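Local coordinates for protein 3-dehydroquinate dehydratase (Clostridium difficile, PDB 4H3D) that catalyses the cis-dehydration of 3-dehydroquinate to 3-dehydroshikimate through an imine intermediate, the third step of the chorismate pathway, at residues 126-129 / 130-134; 244-247 / 248-252. One frame throughout, in Å; residues are numbered along the deposited sequence. Where two conformers were deposited one is given.

Contact 1: residues 126-129 / 130-134; sequences EVID and EVVNF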
ATOM      1  N   GLU B 126     -13.914 -34.025  -7.607  0.60 28.03           N
ATOM      2  CA  GLU B 126     -13.536 -35.087  -8.544  0.60 29.64           C
ATOM      3  C   GLU B 126     -12.415 -34.618  -9.461  0.60 28.14           C
ATOM      4  O   GLU B 126     -11.391 -35.282  -9.588  0.60 27.25           O
ATOM      5  CB  GLU B 126     -14.742 -35.576  -9.365  0.60 31.26           C
ATOM      6  CG  GLU B 126     -14.432 -36.765 -10.281  0.60 36.06           C
ATOM      7  CD  GLU B 126     -15.676 -37.398 -10.898  0.60 41.40           C
ATOM      8  OE1 GLU B 126     -16.732 -36.736 -10.964  0.60 47.73           O
ATOM      9  OE2 GLU B 126     -15.591 -38.566 -11.319  0.60 46.94           O
ATOM     10  N   VAL B 127     -12.615 -33.465 -10.087  1.00 26.21           N
ATOM     11  CA  VAL B 127     -11.627 -32.903 -11.000  1.00 24.83           C
ATOM     12  C   VAL B 127     -10.349 -32.546 -10.243  1.00 23.32           C
ATOM     13  O   VAL B 127      -9.245 -32.950 -10.635  1.00 24.67           O
ATOM     14  CB  VAL B 127     -12.161 -31.638 -11.702  1.00 24.01           C
ATOM     15  CG1 VAL B 127     -11.026 -30.842 -12.331  1.00 20.20           C
ATOM     16  CG2 VAL B 127     -13.220 -32.024 -12.715  1.00 26.62           C
ATOM     17  N   ILE B 128     -10.513 -31.818  -9.147  1.00 23.15           N
ATOM     18  CA  ILE B 128      -9.388 -31.382  -8.313  1.00 24.27           C
ATOM     19  C   ILE B 128      -8.554 -32.549  -7.802  1.00 25.13           C
ATOM     20  O   ILE B 128      -7.335 -32.525  -7.913  1.00 23.44           O
ATOM     21  CB  ILE B 128      -9.854 -30.552  -7.131  1.00 22.73           C
ATOM     22  CG1 ILE B 128     -10.449 -29.219  -7.618  1.00 25.53           C
ATOM     23  CG2 ILE B 128      -8.690 -30.262  -6.207  1.00 24.73           C
ATOM     24  CD1 ILE B 128     -11.227 -28.488  -6.556  1.00 28.27           C
ATOM     25  N   ASP B 129      -9.205 -33.566  -7.250  1.00 27.12           N
ATOM     26  CA  ASP B 129      -8.470 -34.743  -6.753  1.00 29.53           C
ATOM     27  C   ASP B 129      -7.627 -35.365  -7.850  1.00 28.80           C
ATOM     28  O   ASP B 129      -6.444 -35.686  -7.634  1.00 29.39           O
ATOM     29  CB  ASP B 129      -9.411 -35.801  -6.154  1.00 30.30           C
ATOM     30  CG  ASP B 129      -9.870 -35.452  -4.731  1.00 37.06           C
ATOM     31  OD1 ASP B 129      -9.385 -34.453  -4.159  1.00 37.20           O
ATOM     32  OD2 ASP B 129     -10.721 -36.190  -4.187  1.00 42.45           O
ATOM     33  N   GLU B 130      -8.205 -35.504  -9.028  1.00 27.65           N
ATOM     34  CA  GLU B 130      -7.478 -36.112 -10.135  1.00 30.09           C
ATOM     35  C   GLU B 130      -6.285 -35.266 -10.582  1.00 27.66           C
ATOM     36  O   GLU B 130      -5.166 -35.784 -10.719  1.00 28.34           O
ATOM     37  CB  GLU B 130      -8.400 -36.405 -11.329  1.00 30.96           C
ATOM     38  CG  GLU B 130      -7.684 -37.181 -12.440  1.00 37.14           C
ATOM     39  CD  GLU B 130      -8.579 -37.579 -13.606  1.00 44.89           C
ATOM     40  OE1 GLU B 130      -9.807 -37.364 -13.554  1.00 45.43           O
ATOM     41  OE2 GLU B 130      -8.035 -38.134 -14.584  1.00 50.65           O
ATOM     42  N   VAL B 131      -6.513 -33.972 -10.789  1.00 25.37           N
ATOM     43  CA  VAL B 131      -5.456 -33.093 -11.268  1.00 24.31           C
ATOM     44  C   VAL B 131      -4.383 -32.837 -10.203  1.00 23.51           C
ATOM     45  O   VAL B 131      -3.194 -32.818 -10.520  1.00 23.10           O
ATOM     46  CB  VAL B 131      -6.010 -31.760 -11.789  1.00 24.56           C
ATOM     47  CG1 VAL B 131      -4.884 -30.901 -12.322  1.00 24.87           C
ATOM     48  CG2 VAL B 131      -7.056 -32.026 -12.883  1.00 25.81           C
ATOM     49  N   VAL B 132      -4.789 -32.648  -8.953  1.00 22.59           N
ATOM     50  CA  VAL B 132      -3.802 -32.402  -7.889  1.00 22.93           C
ATOM     51  C   VAL B 132      -2.905 -33.620  -7.653  1.00 24.63           C
ATOM     52  O   VAL B 132      -1.690 -33.489  -7.585  1.00 24.82           O
ATOM     53  CB  VAL B 132      -4.454 -31.984  -6.562  1.00 23.99           C
ATOM     54  CG1 VAL B 132      -3.420 -31.995  -5.436  1.00 24.69           C
ATOM     55  CG2 VAL B 132      -5.065 -30.631  -6.690  1.00 21.33           C
ATOM     56  N   ASN B 133      -3.501 -34.801  -7.551  1.00 25.42           N
ATOM     57  CA  ASN B 133      -2.725 -36.007  -7.310  1.00 28.08           C
ATOM     58  C   ASN B 133      -1.732 -36.258  -8.436  1.00 26.65           C
ATOM     59  O   ASN B 133      -0.582 -36.618  -8.185  1.00 25.48           O
ATOM     60  CB  ASN B 133      -3.635 -37.229  -7.106  1.00 30.26           C
ATOM     61  CG  ASN B 133      -4.320 -37.233  -5.751  1.00 38.98           C
ATOM     62  OD1 ASN B 133      -3.799 -36.677  -4.771  1.00 44.39           O
ATOM     63  ND2 ASN B 133      -5.494 -37.881  -5.676  1.00 43.21           N
ATOM     64  N   PHE B 134      -2.155 -36.024  -9.675  1.00 25.79           N
ATOM     65  CA  PHE B 134      -1.274 -36.244 -10.800  1.00 23.83           C
ATOM     66  C   PHE B 134      -0.141 -35.221 -10.840  1.00 22.59           C
ATOM     67  O   PHE B 134       1.018 -35.580 -11.088  1.00 24.94           O
ATOM     68  CB  PHE B 134      -2.027 -36.253 -12.124  1.00 24.39           C
ATOM     69  CG  PHE B 134      -1.184 -36.691 -13.249  1.00 26.67           C
ATOM     70  CD1 PHE B 134      -0.911 -38.042 -13.433  1.00 31.43           C
ATOM     71  CD2 PHE B 134      -0.593 -35.769 -14.093  1.00 27.48           C
ATOM     72  CE1 PHE B 134      -0.103 -38.458 -14.458  1.00 34.72           C
ATOM     73  CE2 PHE B 134       0.226 -36.188 -15.132  1.00 27.98           C
ATOM     74  CZ  PHE B 134       0.472 -37.525 -15.312  1.00 32.64           C
TER
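Glu126 to Asp129 and Glu130 to Phe134 form consecutive turns of one alpha-helix, joined by four backbone bonds in which the N of each residue from Glu130 to Asn133 reaches the O four residues back. The two inner bonds are the shorter: Val131 N to Val127 O is 2.9 Å and Val132 N to Ile128 O is 2.8 Å. Two apolar pairs run along the buried side of the helix. Ile128 and Val132 lie side by side and point the same way, with their CG2 methyls 3.7 Å apart. CG2 of Val132 also comes 3.2 Å from Ile128 O. A chi1 of 169° puts CG1 of Val132 anti to the backbone N and leaves CG2 beside that N. Val127 and Val131 repeat the pattern more loosely, Val127 CG1 to Val131 CG2 at 4.2 Å. The first pair faces strand 141-148, through Ile144 and Val142. In the second, Val127 packs on helix 98-110, and Val131 reaches that helix and strand 116-120. On a more open side, the extended chain of Glu130 carries OE2 to a salt bridge with Lys106 of helix 98-110. Phe134 makes a cation-pi contact with the same lysine. Apolar residues three and four apart on one face, with polar ones on the other, mark an amphipathic helix. Here it is the helix of a beta-alpha-beta unit in the TIM barrel, between strands 116-120 and 141-148.

Contact 2: residues 244-247 / 248-252; sequences KELN and SVLNL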
ATOM      1  N   LYS B 244       7.424  -3.742 -13.135  1.00 32.01           N
ATOM      2  CA  LYS B 244       8.624  -2.972 -12.763  1.00 35.12           C
ATOM      3  C   LYS B 244       8.304  -2.076 -11.570  1.00 34.98           C
ATOM      4  O   LYS B 244       9.055  -2.016 -10.587  1.00 33.72           O
ATOM      5  CB  LYS B 244       9.113  -2.106 -13.925  1.00 37.60           C
ATOM      6  CG  LYS B 244       9.583  -2.886 -15.139  1.00 45.50           C
ATOM      7  CD  LYS B 244       9.978  -1.957 -16.291  1.00 49.62           C
ATOM      8  CE  LYS B 244      10.254  -2.742 -17.557  1.00 53.67           C
ATOM      9  NZ  LYS B 244      10.743  -1.870 -18.678  1.00 57.92           N
ATOM     10  N   GLU B 245       7.180  -1.385 -11.662  1.00 34.13           N
ATOM     11  CA  GLU B 245       6.763  -0.486 -10.603  1.00 35.49           C
ATOM     12  C   GLU B 245       6.368  -1.273  -9.353  1.00 31.87           C
ATOM     13  O   GLU B 245       6.599  -0.828  -8.227  1.00 31.34           O
ATOM     14  CB  GLU B 245       5.645   0.426 -11.107  1.00 37.19           C
ATOM     15  CG  GLU B 245       6.130   1.339 -12.247  1.00 45.94           C
ATOM     16  CD  GLU B 245       5.084   2.318 -12.747  1.00 55.92           C
ATOM     17  OE1 GLU B 245       3.884   2.113 -12.472  1.00 62.49           O
ATOM     18  OE2 GLU B 245       5.469   3.295 -13.431  1.00 63.21           O
ATOM     19  N   LEU B 246       5.813  -2.465  -9.547  1.00 30.74           N
ATOM     20  CA  LEU B 246       5.438  -3.313  -8.429  1.00 28.94           C
ATOM     21  C   LEU B 246       6.713  -3.777  -7.715  1.00 29.69           C
ATOM     22  O   LEU B 246       6.777  -3.804  -6.473  1.00 30.80           O
ATOM     23  CB  LEU B 246       4.605  -4.501  -8.928  1.00 28.11           C
ATOM     24  CG  LEU B 246       4.020  -5.463  -7.899  1.00 30.15           C
ATOM     25  CD1 LEU B 246       3.214  -4.694  -6.892  1.00 27.38           C
ATOM     26  CD2 LEU B 246       3.147  -6.572  -8.597  1.00 29.54           C
ATOM     27  N   ASN B 247       7.735  -4.120  -8.491  1.00 30.49           N
ATOM     28  CA  ASN B 247       9.011  -4.539  -7.914  1.00 32.41           C
ATOM     29  C   ASN B 247       9.594  -3.425  -7.035  1.00 33.52           C
ATOM     30  O   ASN B 247      10.051  -3.678  -5.926  1.00 34.54           O
ATOM     31  CB  ASN B 247      10.027  -4.923  -9.001  1.00 33.87           C
ATOM     32  CG  ASN B 247      11.284  -5.567  -8.416  1.00 40.82           C
ATOM     33  OD1 ASN B 247      11.214  -6.618  -7.784  1.00 47.16           O
ATOM     34  ND2 ASN B 247      12.430  -4.946  -8.641  1.00 49.50           N
ATOM     35  N   SER B 248       9.547  -2.192  -7.530  1.00 34.90           N
ATOM     36  CA  SER B 248      10.075  -1.058  -6.789  1.00 38.29           C
ATOM     37  C   SER B 248       9.364  -0.869  -5.455  1.00 35.01           C
ATOM     38  O   SER B 248      10.004  -0.659  -4.438  1.00 32.89           O
ATOM     39  CB  SER B 248       9.960   0.219  -7.616  1.00 40.61           C
ATOM     40  OG  SER B 248      10.651   0.076  -8.835  1.00 47.82           O
ATOM     41  N   VAL B 249       8.037  -0.944  -5.466  1.00 32.73           N
ATOM     42  CA  VAL B 249       7.260  -0.777  -4.232  1.00 31.82           C
ATOM     43  C   VAL B 249       7.545  -1.900  -3.220  1.00 29.82           C
ATOM     44  O   VAL B 249       7.712  -1.633  -2.025  1.00 31.32           O
ATOM     45  CB  VAL B 249       5.756  -0.688  -4.506  1.00 29.75           C
ATOM     46  CG1 VAL B 249       4.983  -0.519  -3.184  1.00 31.79           C
ATOM     47  CG2 VAL B 249       5.452   0.488  -5.436  1.00 33.79           C
ATOM     48  N   LEU B 250       7.614  -3.143  -3.694  1.00 27.80           N
ATOM     49  CA  LEU B 250       7.897  -4.264  -2.819  1.00 27.25           C
ATOM     50  C   LEU B 250       9.263  -4.119  -2.140  1.00 28.33           C
ATOM     51  O   LEU B 250       9.418  -4.462  -0.965  1.00 28.31           O
ATOM     52  CB  LEU B 250       7.825  -5.583  -3.578  1.00 26.61           C
ATOM     53  CG  LEU B 250       6.471  -5.961  -4.170  1.00 27.99           C
ATOM     54  CD1 LEU B 250       6.570  -7.324  -4.882  1.00 30.20           C
ATOM     55  CD2 LEU B 250       5.440  -6.015  -3.120  1.00 24.51           C
ATOM     56  N   ASN B 251      10.252  -3.624  -2.879  1.00 30.66           N
ATOM     57  CA  ASN B 251      11.588  -3.427  -2.308  1.00 32.96           C
ATOM     58  C   ASN B 251      11.571  -2.313  -1.279  1.00 34.39           C
ATOM     59  O   ASN B 251      12.247  -2.392  -0.254  1.00 35.26           O
ATOM     60  CB  ASN B 251      12.614  -3.124  -3.395  1.00 36.03           C
ATOM     61  CG  ASN B 251      12.962  -4.343  -4.229  1.00 38.85           C
ATOM     62  OD1 ASN B 251      12.618  -5.487  -3.876  1.00 36.77           O
ATOM     63  ND2 ASN B 251      13.669  -4.116  -5.336  1.00 44.43           N
ATOM     64  N   LEU B 252      10.796  -1.275  -1.557  1.00 34.77           N
ATOM     65  CA  LEU B 252      10.662  -0.158  -0.631  1.00 38.48           C
ATOM     66  C   LEU B 252      10.029  -0.618   0.701  1.00 36.77           C
ATOM     67  O   LEU B 252      10.452  -0.187   1.778  1.00 36.46           O
ATOM     68  CB  LEU B 252       9.824   0.954  -1.272  1.00 40.28           C
ATOM     69  CG  LEU B 252       9.587   2.220  -0.447  1.00 45.84           C
ATOM     70  CD1 LEU B 252      10.907   2.942  -0.178  1.00 51.28           C
ATOM     71  CD2 LEU B 252       8.609   3.138  -1.166  1.00 47.82           C
TER
HETATM   72  O   HOH W   1      14.946  -5.667  -7.265  1.00 54.26           O
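Asn247 and Asn251 sit one turn apart on helix 243-256, the last helix of this TIM barrel. Asn247 ND2 and Asn251 ND2 are 3.6 Å apart, and the amide planes are turned 74° apart. The two ND2 groups do not bond to each other. Both donate a hydrogen bond to one water, which therefore bridges successive turns. Each OD1 accepts a hydrogen bond from NH1 of Arg19, so a single guanidinium nitrogen ties the two carbonyl ends together. Both amides are thus held at both ends, which should fix their rotation. The side chains start differently: CG of Asn247 is anti to its backbone N (chi1 -171°), while CG of Asn251 lies beside its own N and 3.4 Å from Asn247 O.

In the helix backbone, N-H groups bond to the O four residues back. Leu250 N to Leu246 O is 3.0 Å long. CG of Leu250 also lies close to Leu246 O, at 3.2 Å, but the leucine side chains meet only loosely, CG of Leu246 to CD1 of Leu250 at 4.4 Å. Both leucines pack on Thr228 of strand 227-229. Leu250 also touches Ile22 of strand 21-26, and Leu246 touches Leu218. Val249 turns to the dimer interface, where it meets Val249 of the second subunit. Leu252 packs there on Ile241 of that subunit. The bridging water is 3.0 Å from Asn247 ND2 and 2.8 Å from Asn251 ND2.

Contacts 1 and 2 are single-helix contacts on opposite sides of the chain's centre. Their centres are 36 Å apart, and their nearest atoms about 25 Å. Both helices lie on the outside of the parallel barrel; as in other TIM barrels, the site is at the C-terminal ends of its strands. Contact 2 is nearer to the site: the side chain of Leu246 is about 5 Å from that of Arg217, which binds 3-dehydroquinate, and about 8 Å from the bound pyran-carboxylic acid ligand. In contact 1 the side chain of Ile128 is about 11 Å from that of Arg86 and about 12 Å from that of the catalytic His147. Segments 126-134 touch no other subunit, whereas 244-252 reach the dimer partner.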